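Local atomic coordinates of predicted transcriptional regulator (Oenococcus oeni, PDB entry 3BY6), a protein that probably binds DNA and regulates transcription, as a member of the GntR family of bacterial regulators. Residues Val24-Leu35 with Gly72-Lys83. Residues are numbered along the deposited sequence; the frame is centred on the assembly and turned at random.
Sequences VATDVLSANDQL and GTFITGNTASVK
I75 and V24 meet tip to tip, with I75 CG2 3.9 Å from V24 CG2. The I75 side chain is buried. Its CG1 branch, beside the backbone N (chi1 -53°), lies against L29 CB and D33 CB, and its CD1 packs on the L35 side chain, where the placement looks tight and is uncertain. The other methyl of V24, CG1, rests between T79 CG2 and V82 CG1, 3.8 Å from the latter. Thus one valine near the end of helix 12-25 touches both strand 72-75 and the start of helix 79-103. T79 CG2 also packs on A31, 3.5 Å from its CA.

Farther along the strand, F74 points to the same face of the sheet as Q34. The extended Q34 chain crosses the ring obliquely, its amide 29° from the ring plane, with CB 3.6 Å from F74 CE1. N32 O lies at the ring edge. With F74 cut back to an alanine, the aliphatic part of Q34 would probably lose the ring it packs on, leaving its amide with mainly a weak hydrogen bond to K71 O.

Backbone bonds tie residues 32-35 to strand 72-75 and T76. I75 N donates to D33 O at 2.8 Å, and L35 N donates to T73 O at 2.7 Å. N32 N is shared between T76 O and, weakly, I75 O. The turn from S30 to D33 is type II; D33 OD2 accepts from S30 N.

At the outer edge, K83 stretches over A25 O toward D27, a long salt bridge of 4.0 Å from NZ to OD1. A water donates to V24 O and L29 O and binds K83 NZ weakly.

Strand 65-68 flanks strand 72-75 on its other side. The short strand 34-35 paired with this two-stranded wing is characteristic of the winged helix-turn-helix domain of GntR regulators.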
loop_
_atom_site.group_PDB
_atom_site.type_symbol
_atom_site.label_atom_id
_atom_site.label_comp_id
_atom_site.label_asym_id
_atom_site.label_seq_id
_atom_site.Cartn_x
_atom_site.Cartn_y
_atom_site.Cartn_z
ATOM N N VAL D 24 15.354 -4.606 11.006
ATOM C CA VAL D 24 15.579 -4.192 12.370
ATOM C C VAL D 24 14.305 -4.498 13.154
ATOM O O VAL D 24 14.327 -5.291 14.100
ATOM C CB VAL D 24 15.933 -2.713 12.487
ATOM C CG1 VAL D 24 16.058 -2.323 13.955
ATOM C CG2 VAL D 24 17.228 -2.400 11.745
ATOM N N ALA D 25 13.185 -3.943 12.708
ATOM C CA ALA D 25 11.922 -4.164 13.382
ATOM C C ALA D 25 11.695 -5.645 13.677
ATOM O O ALA D 25 11.204 -5.971 14.733
ATOM C CB ALA D 25 10.772 -3.591 12.572
ATOM N N THR D 26 12.042 -6.540 12.750
ATOM C CA THR D 26 11.757 -7.971 12.924
ATOM C C THR D 26 12.950 -8.813 13.436
ATOM O O THR D 26 12.893 -10.034 13.408
ATOM C CB THR D 26 11.215 -8.566 11.628
ATOM O OG1 THR D 26 12.136 -8.325 10.558
ATOM C CG2 THR D 26 9.869 -7.939 11.283
ATOM N N ASP D 27 14.001 -8.157 13.927
ATOM C CA ASP D 27 15.184 -8.825 14.506
ATOM C C ASP D 27 16.032 -9.603 13.475
ATOM O O ASP D 27 16.837 -10.426 13.828
ATOM C CB ASP D 27 14.789 -9.701 15.705
ATOM C CG ASP D 27 15.977 -9.996 16.656
ATOM O OD1 ASP D 27 16.729 -9.044 17.049
ATOM O OD2 ASP D 27 16.156 -11.205 17.026
ATOM N N VAL D 28 15.864 -9.322 12.186
ATOM C CA VAL D 28 16.766 -9.878 11.177
ATOM C C VAL D 28 18.140 -9.212 11.325
ATOM O O VAL D 28 19.187 -9.843 11.162
ATOM C CB VAL D 28 16.159 -9.694 9.772
ATOM C CG1 VAL D 28 17.171 -9.986 8.650
ATOM C CG2 VAL D 28 14.960 -10.580 9.653
ATOM N N LEU D 29 18.113 -7.918 11.604
ATOM C CA LEU D 29 19.288 -7.159 11.994
ATOM C C LEU D 29 19.028 -6.789 13.432
ATOM O O LEU D 29 17.921 -6.367 13.761
ATOM C CB LEU D 29 19.455 -5.918 11.124
ATOM C CG LEU D 29 19.661 -6.211 9.630
ATOM C CD1 LEU D 29 19.481 -4.957 8.770
ATOM C CD2 LEU D 29 21.023 -6.831 9.400
ATOM N N SER D 30 20.030 -7.004 14.292
ATOM C CA SER D 30 19.924 -6.763 15.738
ATOM C C SER D 30 20.659 -5.501 16.143
ATOM O O SER D 30 21.523 -5.009 15.423
ATOM C CB SER D 30 20.460 -7.973 16.541
ATOM O OG SER D 30 19.554 -9.073 16.455
ATOM N N ALA D 31 20.316 -5.000 17.328
ATOM C CA ALA D 31 20.979 -3.829 17.909
ATOM C C ALA D 31 22.484 -3.950 17.758
ATOM O O ALA D 31 23.063 -5.006 18.050
ATOM C CB ALA D 31 20.589 -3.650 19.408
ATOM N N ASN D 32 23.103 -2.865 17.293
ATOM C CA ASN D 32 24.566 -2.749 17.171
ATOM C C ASN D 32 25.236 -3.644 16.100
ATOM O O ASN D 32 26.452 -3.613 15.952
ATOM C CB ASN D 32 25.227 -2.918 18.545
ATOM C CG ASN D 32 24.517 -2.090 19.638
ATOM O OD1 ASN D 32 23.973 -2.652 20.615
ATOM N ND2 ASN D 32 24.479 -0.763 19.446
ATOM N N ASP D 33 24.446 -4.410 15.344
ATOM C CA ASP D 33 24.972 -5.233 14.267
ATOM C C ASP D 33 25.675 -4.311 13.291
ATOM O O ASP D 33 25.170 -3.241 12.956
ATOM C CB ASP D 33 23.844 -5.986 13.530
ATOM C CG ASP D 33 23.433 -7.294 14.224
ATOM O OD1 ASP D 33 24.137 -7.711 15.143
ATOM O OD2 ASP D 33 22.419 -7.924 13.816
ATOM N N GLN D 34 26.846 -4.728 12.833
ATOM C CA GLN D 34 27.541 -3.991 11.810
ATOM C C GLN D 34 26.856 -4.202 10.451
ATOM O O GLN D 34 26.484 -5.305 10.089
ATOM C CB GLN D 34 29.018 -4.375 11.727
ATOM C CG GLN D 34 29.736 -3.514 10.680
ATOM C CD GLN D 34 31.216 -3.365 10.888
ATOM O OE1 GLN D 34 31.847 -4.129 11.633
ATOM N NE2 GLN D 34 31.792 -2.364 10.228
ATOM N N LEU D 35 26.710 -3.111 9.716
ATOM C CA LEU D 35 26.088 -3.128 8.402
ATOM C C LEU D 35 27.232 -3.209 7.395
ATOM O O LEU D 35 28.313 -2.650 7.671
ATOM C CB LEU D 35 25.317 -1.825 8.206
ATOM C CG LEU D 35 23.893 -1.858 7.673
ATOM C CD1 LEU D 35 23.068 -2.882 8.440
ATOM C CD2 LEU D 35 23.294 -0.460 7.750
ATOM N N GLY D 72 32.851 1.805 11.284
ATOM C CA GLY D 72 31.804 1.232 10.460
ATOM C C GLY D 72 30.466 1.926 10.596
ATOM O O GLY D 72 30.380 3.022 11.129
ATOM N N THR D 73 29.444 1.275 10.038
ATOM C CA THR D 73 28.042 1.664 10.140
ATOM C C THR D 73 27.364 0.511 10.823
ATOM O O THR D 73 27.570 -0.665 10.454
ATOM C CB THR D 73 27.381 1.831 8.754
ATOM O OG1 THR D 73 28.124 2.790 7.998
ATOM C CG2 THR D 73 25.914 2.276 8.868
ATOM N N PHE D 74 26.537 0.864 11.805
ATOM C CA PHE D 74 25.991 -0.107 12.750
ATOM C C PHE D 74 24.536 0.189 12.935
ATOM O O PHE D 74 24.142 1.333 12.920
ATOM C CB PHE D 74 26.694 0.029 14.123
ATOM C CG PHE D 74 28.128 -0.370 14.111
ATOM C CD1 PHE D 74 28.493 -1.658 14.379
ATOM C CD2 PHE D 74 29.115 0.554 13.815
ATOM C CE1 PHE D 74 29.813 -2.027 14.368
ATOM C CE2 PHE D 74 30.435 0.182 13.790
ATOM C CZ PHE D 74 30.778 -1.107 14.069
ATOM N N ILE D 75 23.741 -0.851 13.116
ATOM C CA ILE D 75 22.367 -0.694 13.596
ATOM C C ILE D 75 22.409 0.023 14.958
ATOM O O ILE D 75 23.287 -0.249 15.765
ATOM C CB ILE D 75 21.646 -2.047 13.740
ATOM C CG1 ILE D 75 21.734 -2.860 12.424
ATOM C CG2 ILE D 75 20.189 -1.844 14.168
ATOM C CD1 ILE D 75 21.479 -2.031 11.116
ATOM N N THR D 76 21.477 0.959 15.173
ATOM C CA THR D 76 21.286 1.636 16.460
ATOM C C THR D 76 21.238 0.636 17.646
ATOM O O THR D 76 20.894 -0.540 17.491
ATOM C CB THR D 76 19.974 2.502 16.417
ATOM O OG1 THR D 76 19.899 3.362 17.586
ATOM C CG2 THR D 76 18.738 1.595 16.304
ATOM N N GLY D 77 21.612 1.106 18.822
ATOM C CA GLY D 77 21.300 0.424 20.073
ATOM C C GLY D 77 19.849 0.590 20.463
ATOM O O GLY D 77 19.329 -0.187 21.258
ATOM N N ASN D 78 19.190 1.578 19.863
ATOM C CA ASN D 78 17.777 1.918 20.153
ATOM C C ASN D 78 16.749 1.204 19.296
ATOM O O ASN D 78 15.840 1.821 18.707
ATOM C CB ASN D 78 17.577 3.437 20.033
ATOM C CG ASN D 78 18.568 4.229 20.865
ATOM O OD1 ASN D 78 18.801 3.917 22.052
ATOM N ND2 ASN D 78 19.163 5.279 20.253
ATOM N N THR D 79 16.856 -0.117 19.226
ATOM C CA THR D 79 15.983 -0.874 18.341
ATOM C C THR D 79 14.533 -1.024 18.859
ATOM O O THR D 79 13.632 -1.252 18.060
ATOM C CB THR D 79 16.544 -2.286 18.116
ATOM O OG1 THR D 79 16.695 -2.910 19.404
ATOM C CG2 THR D 79 17.890 -2.205 17.359
ATOM N N ALA D 80 14.329 -0.978 20.177
ATOM C CA ALA D 80 12.957 -1.039 20.752
ATOM C C ALA D 80 12.162 0.194 20.297
ATOM O O ALA D 80 10.983 0.114 20.059
ATOM C CB ALA D 80 12.982 -1.158 22.258
ATOM N N SER D 81 12.845 1.331 20.132
ATOM C CA SER D 81 12.239 2.548 19.590
ATOM C C SER D 81 11.719 2.345 18.163
ATOM O O SER D 81 10.582 2.686 17.822
ATOM C CB SER D 81 13.269 3.674 19.608
ATOM O OG SER D 81 12.662 4.933 19.412
ATOM N N VAL D 82 12.605 1.841 17.327
ATOM C CA VAL D 82 12.305 1.435 15.976
ATOM C C VAL D 82 11.168 0.402 15.861
ATOM O O VAL D 82 10.336 0.488 14.947
ATOM C CB VAL D 82 13.585 0.796 15.309
ATOM C CG1 VAL D 82 13.242 0.280 13.857
ATOM C CG2 VAL D 82 14.735 1.783 15.309
ATOM N N LYS D 83 11.158 -0.585 16.753
ATOM C CA LYS D 83 10.093 -1.607 16.764
ATOM C C LYS D 83 8.772 -0.942 17.033
ATOM O O LYS D 83 7.788 -1.176 16.316
ATOM C CB LYS D 83 10.386 -2.704 17.783
ATOM C CG LYS D 83 11.525 -3.546 17.271
ATOM C CD LYS D 83 12.096 -4.633 18.196
ATOM C CE LYS D 83 13.403 -5.189 17.559
ATOM N NZ LYS D 83 13.850 -6.491 18.106
HETATM O O HOH W 1 16.265 -5.734 15.983
HETATM O O HOH W 2 25.760 1.090 17.463
#